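Local atomic coordinates of tyrocidine synthetase 3 (Brevibacillus brevis, PDB entry 2JGP), a protein that takes part in nonribosomal synthesis of the antibiotic tyrocidine, its carrier-condensation pair of domains probably joining carrier-bound intermediates through peptide bonds. Residues L329-L334 against Q396-A401; Y337-A342 against K385-F390; A274-T279 against N373-R378. All coordinates share one frame; numbering follows the deposited sequence.

Interaction 1. Residues L329-L334 against Q396-A401; sequences LYMVLL and QNALDA. With NA (sodium ion), chain F.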
ATOM      1  N   LEU A 329     -13.556   7.984  -3.938  1.00 60.20           N
ATOM      2  CA  LEU A 329     -13.894   6.947  -4.907  1.00 60.20           C
ATOM      3  C   LEU A 329     -13.411   5.593  -4.399  1.00 59.77           C
ATOM      4  O   LEU A 329     -14.116   4.595  -4.503  1.00 59.11           O
ATOM      5  CB  LEU A 329     -13.282   7.257  -6.275  1.00 60.32           C
ATOM      6  CG  LEU A 329     -13.516   6.210  -7.366  1.00 60.93           C
ATOM      7  CD1 LEU A 329     -15.004   5.892  -7.535  1.00 60.89           C
ATOM      8  CD2 LEU A 329     -12.907   6.682  -8.672  1.00 61.77           C
ATOM      9  N   TYR A 330     -12.217   5.575  -3.812  1.00 59.65           N
ATOM     10  CA  TYR A 330     -11.695   4.380  -3.160  1.00 59.32           C
ATOM     11  C   TYR A 330     -12.723   3.746  -2.222  1.00 58.73           C
ATOM     12  O   TYR A 330     -12.974   2.541  -2.288  1.00 58.26           O
ATOM     13  CB  TYR A 330     -10.430   4.732  -2.365  1.00 60.20           C
ATOM     14  CG  TYR A 330      -9.785   3.560  -1.679  1.00 61.39           C
ATOM     15  CD1 TYR A 330      -8.706   2.904  -2.258  1.00 63.52           C
ATOM     16  CD2 TYR A 330     -10.247   3.107  -0.445  1.00 62.63           C
ATOM     17  CE1 TYR A 330      -8.107   1.827  -1.636  1.00 64.49           C
ATOM     18  CE2 TYR A 330      -9.659   2.033   0.185  1.00 64.20           C
ATOM     19  CZ  TYR A 330      -8.590   1.396  -0.418  1.00 64.59           C
ATOM     20  OH  TYR A 330      -7.993   0.334   0.200  1.00 65.63           O
ATOM     21  N   MET A 331     -13.309   4.559  -1.347  1.00 57.69           N
ATOM     22  CA  MET A 331     -14.281   4.061  -0.366  1.00 57.41           C
ATOM     23  C   MET A 331     -15.558   3.522  -1.013  1.00 56.65           C
ATOM     24  O   MET A 331     -16.095   2.506  -0.578  1.00 56.61           O
ATOM     25  CB  MET A 331     -14.652   5.155   0.633  1.00 57.23           C
ATOM     26  CG  MET A 331     -13.549   5.526   1.621  1.00 58.15           C
ATOM     27  SD  MET A 331     -14.014   7.029   2.506  1.00 59.18           S
ATOM     28  CE  MET A 331     -12.491   7.400   3.388  1.00 57.88           C
ATOM     29  N   VAL A 332     -16.047   4.219  -2.031  1.00 56.28           N
ATOM     30  CA  VAL A 332     -17.260   3.815  -2.741  1.00 55.53           C
ATOM     31  C   VAL A 332     -17.051   2.435  -3.366  1.00 55.52           C
ATOM     32  O   VAL A 332     -17.864   1.527  -3.191  1.00 54.85           O
ATOM     33  CB  VAL A 332     -17.626   4.840  -3.839  1.00 55.75           C
ATOM     34  CG1 VAL A 332     -18.737   4.298  -4.751  1.00 55.50           C
ATOM     35  CG2 VAL A 332     -18.033   6.184  -3.208  1.00 54.82           C
ATOM     36  N   LEU A 333     -15.933   2.282  -4.068  1.00 55.37           N
ATOM     37  CA  LEU A 333     -15.582   1.011  -4.709  1.00 55.21           C
ATOM     38  C   LEU A 333     -15.359  -0.120  -3.695  1.00 55.22           C
ATOM     39  O   LEU A 333     -15.794  -1.256  -3.918  1.00 55.10           O
ATOM     40  CB  LEU A 333     -14.344   1.184  -5.577  1.00 55.06           C
ATOM     41  CG  LEU A 333     -14.447   2.176  -6.728  1.00 54.99           C
ATOM     42  CD1 LEU A 333     -13.092   2.337  -7.393  1.00 54.55           C
ATOM     43  CD2 LEU A 333     -15.502   1.744  -7.730  1.00 55.75           C
ATOM     44  N   LEU A 334     -14.680   0.181  -2.590  1.00 55.52           N
ATOM     45  CA  LEU A 334     -14.498  -0.811  -1.532  1.00 55.74           C
ATOM     46  C   LEU A 334     -15.846  -1.233  -0.968  1.00 55.69           C
ATOM     47  O   LEU A 334     -16.079  -2.415  -0.703  1.00 55.73           O
ATOM     48  CB  LEU A 334     -13.608  -0.266  -0.407  1.00 56.12           C
ATOM     49  CG  LEU A 334     -13.396  -1.186   0.805  1.00 56.47           C
ATOM     50  CD1 LEU A 334     -12.805  -2.545   0.383  1.00 57.15           C
ATOM     51  CD2 LEU A 334     -12.512  -0.488   1.831  1.00 57.06           C
ATOM     52  N   GLN A 396     -15.976   5.281   7.824  1.00 55.30           N
ATOM     53  CA  GLN A 396     -15.600   5.392   9.226  1.00 55.91           C
ATOM     54  C   GLN A 396     -14.535   4.367   9.610  1.00 55.48           C
ATOM     55  O   GLN A 396     -13.563   4.697  10.292  1.00 55.22           O
ATOM     56  CB  GLN A 396     -16.838   5.233  10.122  1.00 56.34           C
ATOM     57  CG  GLN A 396     -16.679   5.782  11.524  1.00 58.44           C
ATOM     58  CD  GLN A 396     -16.192   7.230  11.545  1.00 59.79           C
ATOM     59  OE1 GLN A 396     -15.095   7.513  12.030  1.00 63.34           O
ATOM     60  NE2 GLN A 396     -16.973   8.132  10.978  1.00 60.49           N
ATOM     61  N   ASN A 397     -14.726   3.128   9.172  1.00 55.02           N
ATOM     62  CA  ASN A 397     -13.772   2.064   9.456  1.00 54.75           C
ATOM     63  C   ASN A 397     -12.450   2.277   8.735  1.00 54.71           C
ATOM     64  O   ASN A 397     -11.394   1.903   9.248  1.00 54.49           O
ATOM     65  CB  ASN A 397     -14.376   0.704   9.099  1.00 54.98           C
ATOM     66  CG  ASN A 397     -15.487   0.302  10.042  1.00 54.65           C
ATOM     67  OD1 ASN A 397     -15.472   0.658  11.227  1.00 56.23           O
ATOM     68  ND2 ASN A 397     -16.472  -0.425   9.524  1.00 55.13           N
ATOM     69  N   ALA A 398     -12.510   2.881   7.549  1.00 54.56           N
ATOM     70  CA  ALA A 398     -11.307   3.197   6.782  1.00 54.76           C
ATOM     71  C   ALA A 398     -10.494   4.278   7.485  1.00 54.58           C
ATOM     72  O   ALA A 398      -9.287   4.126   7.686  1.00 54.99           O
ATOM     73  CB  ALA A 398     -11.669   3.632   5.373  1.00 54.68           C
ATOM     74  N   LEU A 399     -11.162   5.355   7.876  1.00 54.64           N
ATOM     75  CA  LEU A 399     -10.508   6.434   8.601  1.00 54.70           C
ATOM     76  C   LEU A 399      -9.912   5.931   9.915  1.00 54.52           C
ATOM     77  O   LEU A 399      -8.789   6.284  10.254  1.00 54.15           O
ATOM     78  CB  LEU A 399     -11.488   7.578   8.869  1.00 54.96           C
ATOM     79  CG  LEU A 399     -11.931   8.371   7.631  1.00 55.61           C
ATOM     80  CD1 LEU A 399     -13.015   9.374   8.000  1.00 56.20           C
ATOM     81  CD2 LEU A 399     -10.734   9.072   7.005  1.00 56.70           C
ATOM     82  N   ASP A 400     -10.662   5.100  10.637  1.00 54.54           N
ATOM     83  CA  ASP A 400     -10.177   4.501  11.885  1.00 54.76           C
ATOM     84  C   ASP A 400      -8.949   3.641  11.610  1.00 54.36           C
ATOM     85  O   ASP A 400      -7.977   3.685  12.361  1.00 54.40           O
ATOM     86  CB  ASP A 400     -11.265   3.653  12.554  1.00 55.38           C
ATOM     87  CG  ASP A 400     -12.402   4.484  13.135  1.00 56.44           C
ATOM     88  OD1 ASP A 400     -12.260   5.720  13.259  1.00 58.78           O
ATOM     89  OD2 ASP A 400     -13.453   3.894  13.473  1.00 58.47           O
ATOM     90  N   ALA A 401      -8.995   2.868  10.527  1.00 54.21           N
ATOM     91  CA  ALA A 401      -7.872   2.020  10.126  1.00 54.30           C
ATOM     92  C   ALA A 401      -6.636   2.857   9.810  1.00 54.50           C
ATOM     93  O   ALA A 401      -5.542   2.565  10.297  1.00 54.09           O
ATOM     94  CB  ALA A 401      -8.262   1.166   8.921  1.00 54.12           C
TER
HETATM   95 NA    NA F1527     -13.011   8.148  12.346  1.00 69.22          NA
HETATM   96  O   HOH W   1     -13.754  10.341  11.999  1.00 45.46           O
HETATM   97  O   HOH W   2     -10.920   7.970  12.484  1.00 50.10           O

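Interaction 2. Residues Y337-A342 against K385-F390; sequences YNVLLA and KTFSEF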
ATOM      1  N   TYR A 337     -17.488  -3.384  -3.463  1.00 56.69           N
ATOM      2  CA  TYR A 337     -16.812  -4.670  -3.472  1.00 56.69           C
ATOM      3  C   TYR A 337     -17.308  -5.537  -2.313  1.00 56.72           C
ATOM      4  O   TYR A 337     -17.585  -6.722  -2.500  1.00 57.23           O
ATOM      5  CB  TYR A 337     -15.295  -4.475  -3.437  1.00 56.97           C
ATOM      6  CG  TYR A 337     -14.515  -5.761  -3.541  1.00 56.77           C
ATOM      7  CD1 TYR A 337     -14.673  -6.605  -4.636  1.00 56.99           C
ATOM      8  CD2 TYR A 337     -13.610  -6.129  -2.552  1.00 57.19           C
ATOM      9  CE1 TYR A 337     -13.956  -7.794  -4.734  1.00 56.96           C
ATOM     10  CE2 TYR A 337     -12.890  -7.317  -2.644  1.00 57.40           C
ATOM     11  CZ  TYR A 337     -13.065  -8.138  -3.741  1.00 57.04           C
ATOM     12  OH  TYR A 337     -12.360  -9.318  -3.838  1.00 58.15           O
ATOM     13  N   ASN A 338     -17.457  -4.946  -1.129  1.00 56.60           N
ATOM     14  CA  ASN A 338     -18.026  -5.671   0.014  1.00 56.84           C
ATOM     15  C   ASN A 338     -19.434  -6.234  -0.228  1.00 56.94           C
ATOM     16  O   ASN A 338     -19.741  -7.353   0.200  1.00 56.70           O
ATOM     17  CB  ASN A 338     -18.038  -4.807   1.273  1.00 56.74           C
ATOM     18  CG  ASN A 338     -16.732  -4.863   2.025  1.00 56.49           C
ATOM     19  OD1 ASN A 338     -16.607  -5.591   3.011  1.00 56.95           O
ATOM     20  ND2 ASN A 338     -15.754  -4.100   1.566  1.00 55.07           N
ATOM     21  N   VAL A 339     -20.295  -5.471  -0.898  1.00 57.31           N
ATOM     22  CA  VAL A 339     -21.640  -5.982  -1.219  1.00 57.77           C
ATOM     23  C   VAL A 339     -21.582  -7.098  -2.280  1.00 57.70           C
ATOM     24  O   VAL A 339     -22.344  -8.061  -2.207  1.00 57.79           O
ATOM     25  CB  VAL A 339     -22.684  -4.867  -1.575  1.00 58.19           C
ATOM     26  CG1 VAL A 339     -22.032  -3.549  -1.951  1.00 59.39           C
ATOM     27  CG2 VAL A 339     -23.674  -5.336  -2.653  1.00 57.72           C
ATOM     28  N   LEU A 340     -20.650  -6.981  -3.226  1.00 57.52           N
ATOM     29  CA  LEU A 340     -20.399  -8.032  -4.218  1.00 57.61           C
ATOM     30  C   LEU A 340     -20.054  -9.349  -3.522  1.00 57.22           C
ATOM     31  O   LEU A 340     -20.671 -10.385  -3.786  1.00 57.09           O
ATOM     32  CB  LEU A 340     -19.249  -7.625  -5.143  1.00 57.77           C
ATOM     33  CG  LEU A 340     -19.121  -8.208  -6.564  1.00 59.17           C
ATOM     34  CD1 LEU A 340     -17.669  -8.514  -6.875  1.00 58.47           C
ATOM     35  CD2 LEU A 340     -19.988  -9.416  -6.832  1.00 59.86           C
ATOM     36  N   LEU A 341     -19.071  -9.295  -2.626  1.00 56.99           N
ATOM     37  CA  LEU A 341     -18.637 -10.477  -1.880  1.00 56.91           C
ATOM     38  C   LEU A 341     -19.752 -11.011  -0.983  1.00 56.88           C
ATOM     39  O   LEU A 341     -19.932 -12.222  -0.871  1.00 56.49           O
ATOM     40  CB  LEU A 341     -17.397 -10.160  -1.032  1.00 56.90           C
ATOM     41  CG  LEU A 341     -16.103  -9.786  -1.769  1.00 56.86           C
ATOM     42  CD1 LEU A 341     -15.027  -9.410  -0.769  1.00 56.48           C
ATOM     43  CD2 LEU A 341     -15.635 -10.916  -2.677  1.00 55.98           C
ATOM     44  N   ALA A 342     -20.487 -10.103  -0.341  1.00 56.91           N
ATOM     45  CA  ALA A 342     -21.605 -10.475   0.529  1.00 57.27           C
ATOM     46  C   ALA A 342     -22.662 -11.289  -0.218  1.00 57.50           C
ATOM     47  O   ALA A 342     -23.207 -12.257   0.318  1.00 57.78           O
ATOM     48  CB  ALA A 342     -22.235  -9.229   1.143  1.00 57.24           C
ATOM     49  N   LYS A 385     -29.386  -2.903   5.702  1.00 57.68           N
ATOM     50  CA  LYS A 385     -28.730  -1.597   5.626  1.00 57.18           C
ATOM     51  C   LYS A 385     -28.933  -0.960   4.258  1.00 56.87           C
ATOM     52  O   LYS A 385     -28.985  -1.656   3.252  1.00 56.94           O
ATOM     53  CB  LYS A 385     -27.230  -1.732   5.905  1.00 56.90           C
ATOM     54  CG  LYS A 385     -26.912  -2.026   7.354  1.00 56.78           C
ATOM     55  CD  LYS A 385     -25.424  -2.187   7.579  1.00 56.21           C
ATOM     56  CE  LYS A 385     -25.135  -2.479   9.039  1.00 55.76           C
ATOM     57  NZ  LYS A 385     -23.721  -2.872   9.266  1.00 53.28           N
ATOM     58  N   THR A 386     -29.049   0.366   4.225  1.00 56.66           N
ATOM     59  CA  THR A 386     -29.029   1.097   2.964  1.00 56.34           C
ATOM     60  C   THR A 386     -27.580   1.149   2.513  1.00 56.68           C
ATOM     61  O   THR A 386     -26.672   1.119   3.351  1.00 56.33           O
ATOM     62  CB  THR A 386     -29.582   2.530   3.108  1.00 56.41           C
ATOM     63  OG1 THR A 386     -28.724   3.294   3.951  1.00 54.66           O
ATOM     64  CG2 THR A 386     -30.995   2.521   3.699  1.00 56.35           C
ATOM     65  N   PHE A 387     -27.338   1.198   1.206  1.00 56.89           N
ATOM     66  CA  PHE A 387     -25.959   1.317   0.738  1.00 56.87           C
ATOM     67  C   PHE A 387     -25.347   2.595   1.296  1.00 56.83           C
ATOM     68  O   PHE A 387     -24.181   2.611   1.672  1.00 55.98           O
ATOM     69  CB  PHE A 387     -25.847   1.310  -0.787  1.00 57.14           C
ATOM     70  CG  PHE A 387     -24.434   1.468  -1.275  1.00 56.94           C
ATOM     71  CD1 PHE A 387     -23.562   0.388  -1.263  1.00 57.37           C
ATOM     72  CD2 PHE A 387     -23.966   2.699  -1.716  1.00 57.38           C
ATOM     73  CE1 PHE A 387     -22.247   0.530  -1.695  1.00 57.28           C
ATOM     74  CE2 PHE A 387     -22.653   2.852  -2.149  1.00 57.03           C
ATOM     75  CZ  PHE A 387     -21.793   1.765  -2.136  1.00 56.93           C
ATOM     76  N   SER A 388     -26.147   3.657   1.364  1.00 56.90           N
ATOM     77  CA  SER A 388     -25.675   4.936   1.890  1.00 57.37           C
ATOM     78  C   SER A 388     -25.105   4.797   3.305  1.00 56.91           C
ATOM     79  O   SER A 388     -23.995   5.267   3.579  1.00 57.07           O
ATOM     80  CB  SER A 388     -26.806   5.970   1.867  1.00 57.45           C
ATOM     81  OG  SER A 388     -26.338   7.226   2.325  1.00 61.36           O
ATOM     82  N   GLU A 389     -25.836   4.132   4.196  1.00 56.62           N
ATOM     83  CA  GLU A 389     -25.364   3.984   5.575  1.00 56.65           C
ATOM     84  C   GLU A 389     -24.203   2.987   5.668  1.00 56.16           C
ATOM     85  O   GLU A 389     -23.288   3.181   6.467  1.00 55.60           O
ATOM     86  CB  GLU A 389     -26.500   3.597   6.526  1.00 56.97           C
ATOM     87  CG  GLU A 389     -26.915   2.149   6.489  1.00 58.04           C
ATOM     88  CD  GLU A 389     -28.079   1.869   7.418  1.00 59.90           C
ATOM     89  OE1 GLU A 389     -29.148   1.442   6.930  1.00 59.08           O
ATOM     90  OE2 GLU A 389     -27.922   2.101   8.637  1.00 62.43           O
ATOM     91  N   PHE A 390     -24.242   1.931   4.856  1.00 55.70           N
ATOM     92  CA  PHE A 390     -23.131   0.974   4.787  1.00 55.59           C
ATOM     93  C   PHE A 390     -21.851   1.660   4.311  1.00 55.62           C
ATOM     94  O   PHE A 390     -20.771   1.450   4.882  1.00 55.12           O
ATOM     95  CB  PHE A 390     -23.456  -0.200   3.859  1.00 55.75           C
ATOM     96  CG  PHE A 390     -22.306  -1.151   3.681  1.00 56.09           C
ATOM     97  CD1 PHE A 390     -21.815  -1.866   4.766  1.00 56.43           C
ATOM     98  CD2 PHE A 390     -21.688  -1.305   2.444  1.00 55.84           C
ATOM     99  CE1 PHE A 390     -20.742  -2.734   4.617  1.00 56.14           C
ATOM    100  CE2 PHE A 390     -20.612  -2.170   2.289  1.00 55.72           C
ATOM    101  CZ  PHE A 390     -20.138  -2.884   3.379  1.00 56.05           C
TER

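Interaction 3. Residues A274-T279 against N373-R378; sequences AYWLQT and NTLAMR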
ATOM      1  N   ALA A 274      -4.307  -1.793  20.176  1.00 48.84           N
ATOM      2  CA  ALA A 274      -5.592  -2.001  20.848  1.00 48.94           C
ATOM      3  C   ALA A 274      -6.765  -1.897  19.892  1.00 49.19           C
ATOM      4  O   ALA A 274      -7.714  -2.680  19.985  1.00 48.65           O
ATOM      5  CB  ALA A 274      -5.764  -1.010  21.985  1.00 48.90           C
ATOM      6  N   TYR A 275      -6.697  -0.936  18.970  1.00 49.58           N
ATOM      7  CA  TYR A 275      -7.741  -0.780  17.962  1.00 50.06           C
ATOM      8  C   TYR A 275      -7.969  -2.076  17.182  1.00 50.27           C
ATOM      9  O   TYR A 275      -9.108  -2.502  16.998  1.00 50.53           O
ATOM     10  CB  TYR A 275      -7.427   0.366  16.986  1.00 50.35           C
ATOM     11  CG  TYR A 275      -8.415   0.394  15.847  1.00 50.43           C
ATOM     12  CD1 TYR A 275      -9.659   1.004  15.993  1.00 51.10           C
ATOM     13  CD2 TYR A 275      -8.134  -0.247  14.643  1.00 51.18           C
ATOM     14  CE1 TYR A 275     -10.575   1.001  14.962  1.00 52.09           C
ATOM     15  CE2 TYR A 275      -9.046  -0.259  13.612  1.00 51.50           C
ATOM     16  CZ  TYR A 275     -10.260   0.367  13.769  1.00 51.82           C
ATOM     17  OH  TYR A 275     -11.163   0.343  12.735  1.00 54.06           O
ATOM     18  N   TRP A 276      -6.880  -2.699  16.737  1.00 50.28           N
ATOM     19  CA  TRP A 276      -6.957  -3.896  15.911  1.00 50.43           C
ATOM     20  C   TRP A 276      -7.375  -5.128  16.706  1.00 50.79           C
ATOM     21  O   TRP A 276      -8.125  -5.966  16.207  1.00 50.66           O
ATOM     22  CB  TRP A 276      -5.621  -4.134  15.210  1.00 50.53           C
ATOM     23  CG  TRP A 276      -5.339  -3.069  14.201  1.00 50.03           C
ATOM     24  CD1 TRP A 276      -4.412  -2.082  14.293  1.00 50.72           C
ATOM     25  CD2 TRP A 276      -6.038  -2.854  12.972  1.00 50.87           C
ATOM     26  NE1 TRP A 276      -4.469  -1.272  13.183  1.00 50.11           N
ATOM     27  CE2 TRP A 276      -5.459  -1.724  12.354  1.00 50.45           C
ATOM     28  CE3 TRP A 276      -7.090  -3.511  12.325  1.00 50.38           C
ATOM     29  CZ2 TRP A 276      -5.897  -1.236  11.120  1.00 51.25           C
ATOM     30  CZ3 TRP A 276      -7.518  -3.037  11.097  1.00 50.91           C
ATOM     31  CH2 TRP A 276      -6.919  -1.904  10.507  1.00 50.70           C
ATOM     32  N   LEU A 277      -6.902  -5.226  17.944  1.00 51.55           N
ATOM     33  CA  LEU A 277      -7.268  -6.347  18.807  1.00 51.81           C
ATOM     34  C   LEU A 277      -8.760  -6.300  19.133  1.00 52.57           C
ATOM     35  O   LEU A 277      -9.427  -7.331  19.126  1.00 52.69           O
ATOM     36  CB  LEU A 277      -6.419  -6.356  20.080  1.00 51.83           C
ATOM     37  CG  LEU A 277      -4.908  -6.495  19.856  1.00 51.42           C
ATOM     38  CD1 LEU A 277      -4.189  -6.696  21.178  1.00 51.29           C
ATOM     39  CD2 LEU A 277      -4.586  -7.629  18.884  1.00 51.22           C
ATOM     40  N   GLN A 278      -9.273  -5.100  19.401  1.00 53.25           N
ATOM     41  CA  GLN A 278     -10.709  -4.882  19.614  1.00 53.77           C
ATOM     42  C   GLN A 278     -11.504  -5.250  18.365  1.00 54.01           C
ATOM     43  O   GLN A 278     -12.490  -5.980  18.445  1.00 53.73           O
ATOM     44  CB  GLN A 278     -10.986  -3.413  19.969  1.00 54.07           C
ATOM     45  CG  GLN A 278     -10.550  -3.008  21.372  1.00 55.50           C
ATOM     46  CD  GLN A 278     -10.333  -1.500  21.544  1.00 56.83           C
ATOM     47  OE1 GLN A 278      -9.811  -1.062  22.565  1.00 58.17           O
ATOM     48  NE2 GLN A 278     -10.722  -0.710  20.542  1.00 57.98           N
ATOM     49  N   THR A 279     -11.072  -4.732  17.213  1.00 54.19           N
ATOM     50  CA  THR A 279     -11.749  -4.973  15.939  1.00 54.57           C
ATOM     51  C   THR A 279     -11.948  -6.465  15.639  1.00 55.06           C
ATOM     52  O   THR A 279     -12.980  -6.850  15.085  1.00 54.75           O
ATOM     53  CB  THR A 279     -10.995  -4.298  14.758  1.00 54.55           C
ATOM     54  OG1 THR A 279     -11.024  -2.873  14.918  1.00 54.11           O
ATOM     55  CG2 THR A 279     -11.621  -4.663  13.412  1.00 54.40           C
ATOM     56  N   ASN A 373       2.148  -1.729   3.488  1.00 61.77           N
ATOM     57  CA  ASN A 373       1.508  -2.355   4.645  1.00 62.68           C
ATOM     58  C   ASN A 373       0.146  -2.811   4.161  1.00 62.54           C
ATOM     59  O   ASN A 373      -0.333  -2.324   3.144  1.00 62.92           O
ATOM     60  CB  ASN A 373       1.357  -1.324   5.779  1.00 62.84           C
ATOM     61  CG  ASN A 373       1.027  -1.952   7.141  1.00 64.44           C
ATOM     62  OD1 ASN A 373       1.205  -3.154   7.365  1.00 65.75           O
ATOM     63  ND2 ASN A 373       0.565  -1.110   8.071  1.00 65.97           N
ATOM     64  N   THR A 374      -0.469  -3.755   4.860  1.00 62.78           N
ATOM     65  CA  THR A 374      -1.830  -4.169   4.536  1.00 62.77           C
ATOM     66  C   THR A 374      -2.688  -3.970   5.775  1.00 62.21           C
ATOM     67  O   THR A 374      -2.259  -4.259   6.902  1.00 62.86           O
ATOM     68  CB  THR A 374      -1.908  -5.633   4.072  1.00 63.18           C
ATOM     69  OG1 THR A 374      -1.024  -5.837   2.966  1.00 63.73           O
ATOM     70  CG2 THR A 374      -3.332  -5.987   3.640  1.00 63.90           C
ATOM     71  N   LEU A 375      -3.882  -3.433   5.562  1.00 60.86           N
ATOM     72  CA  LEU A 375      -4.860  -3.302   6.619  1.00 60.09           C
ATOM     73  C   LEU A 375      -5.952  -4.334   6.385  1.00 59.30           C
ATOM     74  O   LEU A 375      -6.443  -4.467   5.270  1.00 59.28           O
ATOM     75  CB  LEU A 375      -5.472  -1.905   6.609  1.00 59.98           C
ATOM     76  CG  LEU A 375      -4.488  -0.735   6.574  1.00 60.69           C
ATOM     77  CD1 LEU A 375      -5.266   0.577   6.512  1.00 61.36           C
ATOM     78  CD2 LEU A 375      -3.537  -0.773   7.764  1.00 60.98           C
ATOM     79  N   ALA A 376      -6.328  -5.051   7.439  1.00 58.17           N
ATOM     80  CA  ALA A 376      -7.468  -5.958   7.384  1.00 57.22           C
ATOM     81  C   ALA A 376      -8.726  -5.134   7.603  1.00 56.55           C
ATOM     82  O   ALA A 376      -9.040  -4.765   8.735  1.00 55.79           O
ATOM     83  CB  ALA A 376      -7.344  -7.032   8.448  1.00 57.15           C
ATOM     84  N   MET A 377      -9.439  -4.837   6.522  1.00 56.02           N
ATOM     85  CA  MET A 377     -10.615  -3.983   6.594  1.00 56.17           C
ATOM     86  C   MET A 377     -11.873  -4.830   6.791  1.00 55.69           C
ATOM     87  O   MET A 377     -12.260  -5.594   5.901  1.00 54.98           O
ATOM     88  CB  MET A 377     -10.726  -3.152   5.315  1.00 56.70           C
ATOM     89  CG  MET A 377     -11.478  -1.874   5.487  1.00 58.38           C
ATOM     90  SD  MET A 377     -10.528  -0.638   6.402  1.00 60.48           S
ATOM     91  CE  MET A 377      -9.434   0.027   5.163  1.00 60.49           C
ATOM     92  N   ARG A 378     -12.498  -4.693   7.958  1.00 55.13           N
ATOM     93  CA  ARG A 378     -13.696  -5.461   8.301  1.00 55.35           C
ATOM     94  C   ARG A 378     -14.943  -4.597   8.180  1.00 55.26           C
ATOM     95  O   ARG A 378     -15.003  -3.501   8.731  1.00 55.62           O
ATOM     96  CB  ARG A 378     -13.594  -6.017   9.723  1.00 55.22           C
ATOM     97  CG  ARG A 378     -14.786  -6.867  10.154  1.00 54.91           C
ATOM     98  CD  ARG A 378     -14.577  -7.383  11.559  1.00 55.52           C
ATOM     99  NE  ARG A 378     -15.640  -8.291  11.992  1.00 55.88           N
ATOM    100  CZ  ARG A 378     -15.544  -9.114  13.033  1.00 57.09           C
ATOM    101  NH1 ARG A 378     -14.436  -9.158  13.770  1.00 57.27           N
ATOM    102  NH2 ARG A 378     -16.563  -9.904  13.347  1.00 57.34           N
TER

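Interaction 1. Residues L329-L334 against Q396-A401
Nearly straight beyond its first bond, with chi2 169° and chi3 -171°, Met-331 carries its terminal methyl away from helix 329-345 to meet Ala-398 and Leu-399 on helix 387-403. Leu-399 answers with CG anti to its own carbonyl carbon (chi1 -69°), a setting that brings the end of its side chain closer to Met-331 than its first bond alone would suggest. The methyl CE thus lies 4.3 Å from Ala-398 CB and 4.4 Å from Leu-399 CD2, and the two helices are spaced so that the CA atoms of Met-331 and Ala-398 stand 7.8 Å apart. The short alanine lets the long methionine end against the opposite helix.

Another part of helix 387-403 serves a different purpose. Gln-396 and Asp-400, one turn apart, both bind a sodium ion: Gln-396 OE1 at 2.2 Å and Asp-400 OD1 at the longer 2.7 Å, with two waters as further ligands. The Gln-396 chain is bent, and its amide oxygen reaches the ion. One condensation-domain helix therefore packs through apolar groups on Met-331 and holds a cation through an amide and a carboxylate. No hydrogen bond links the two segments, so their adhesion rests on dispersion and burial of apolar surface, while the ion's positive charge would be partly balanced by Asp-400.

Interaction 2. Residues Y337-A342 against K385-F390
Asn-338 and Val-339 meet Phe-390 and Phe-387 where helix 329-345 packs against the first turn of helix 387-403, a helix-helix contact inside the condensation domain whose second partner opens with a capping box.

The packing is made by two rings, each approached at its edge. Phe-390 has CG anti to its backbone N (chi1 176°), which sends the ring out from its helix until CZ comes within 3.5 Å of Asn-338 CB, with CE2 at 3.8 Å from the same carbon. The Asn-338 amide plane is turned 61° from the ring, and the two side chains cross at about a right angle. Phe-387 also crosses its partner, Val-339, nearly at right angles; CG1 of the valine sits near the plane of the ring. All four of these residues are buried.

Polar bonds serve the segments separately and do not join them. Asn-338 ND2 donates to Leu-334 O within its own helix, while CB, nearer the backbone, is what meets Phe-390. In the capping box, Thr-386 N donates to the anti lone pair of Glu-389 OE1 at 2.9 Å, while Glu-389 N donates to Thr-386 OG1 at 3.0 Å. These reciprocal bonds secure the helix start from which both phenylalanines project. Ile-506 of helix 489-508 also touches Phe-387, whose CE1 atom lies 4.1 Å from Val-339 CG1.

Interaction 3. Residues A274-T279 against N373-R378
Trp-276 and Leu-375 cross at about a right angle where the last turns of helix 267-279 lean on strand 373-379, the two segments running 41° apart in direction and 10.7 Å from axis to axis. A chi1 of -67° sets the tryptophan CG beside the backbone N, turning the six-membered ring toward the strand. There CZ2 lies 4.1 Å from Leu-375 CD2, while CZ3 comes 3.3 Å from Ala-376 O, the carbonyl oxygen lying at the ring's edge and near its plane. The indole thus meets both an aliphatic side chain and a backbone oxygen. Its NE1 donates elsewhere, to the carbonyl of His-404. On the helix itself, Tyr-275 CD2 stands 3.7 Å above one face of the indole, over its centre.

Arg-378 reaches across the other end of the contact. Its chain is extended from CG to NE, and NH1 arrives 3.0 Å from Thr-279 O, at the last residue of the helix. Salt bridges to the guanidinium come from Asp-282 at NH1 and Asp-349 at NH2, and should help fix its position and offset its charge. Thr-279 CG2 packs 4.4 Å from Arg-378 CB. The hydroxyl of Thr-279 donates to Tyr-275 O, rising 36° out of the carbonyl plane, while Thr-279 N reaches that oxygen from the opposite face.

Beyond these segments, strand 373-379 pairs antiparallel with strand 350-356, and Ala-401 of helix 387-403 touches Trp-276, Leu-375 and Met-377. Leu-412 of helix 409-415 also touches Trp-276, so the indole lies among two helices and a strand besides its own helix.

How the interactions relate
From the N terminus, helix 267-279 comes first, and interaction 3 closes the longest loop, joining it to strand 373-379 across 93 intervening residues. Within that span begins helix 329-345, which supplies the first halves of interactions 1 and 2. The chain then passes through the strand into helix 387-403, where interaction 2 closes the shorter loop and lies within the larger one of interaction 1. Both cross interaction 3, since their segments alternate with its own. Interactions 1 and 3 touch directly, Asp-400 CB packing 3.3 Å from Tyr-275 OH. Helix 387-403 thereby links helix 329-345 to the helix-strand pair within the condensation domain.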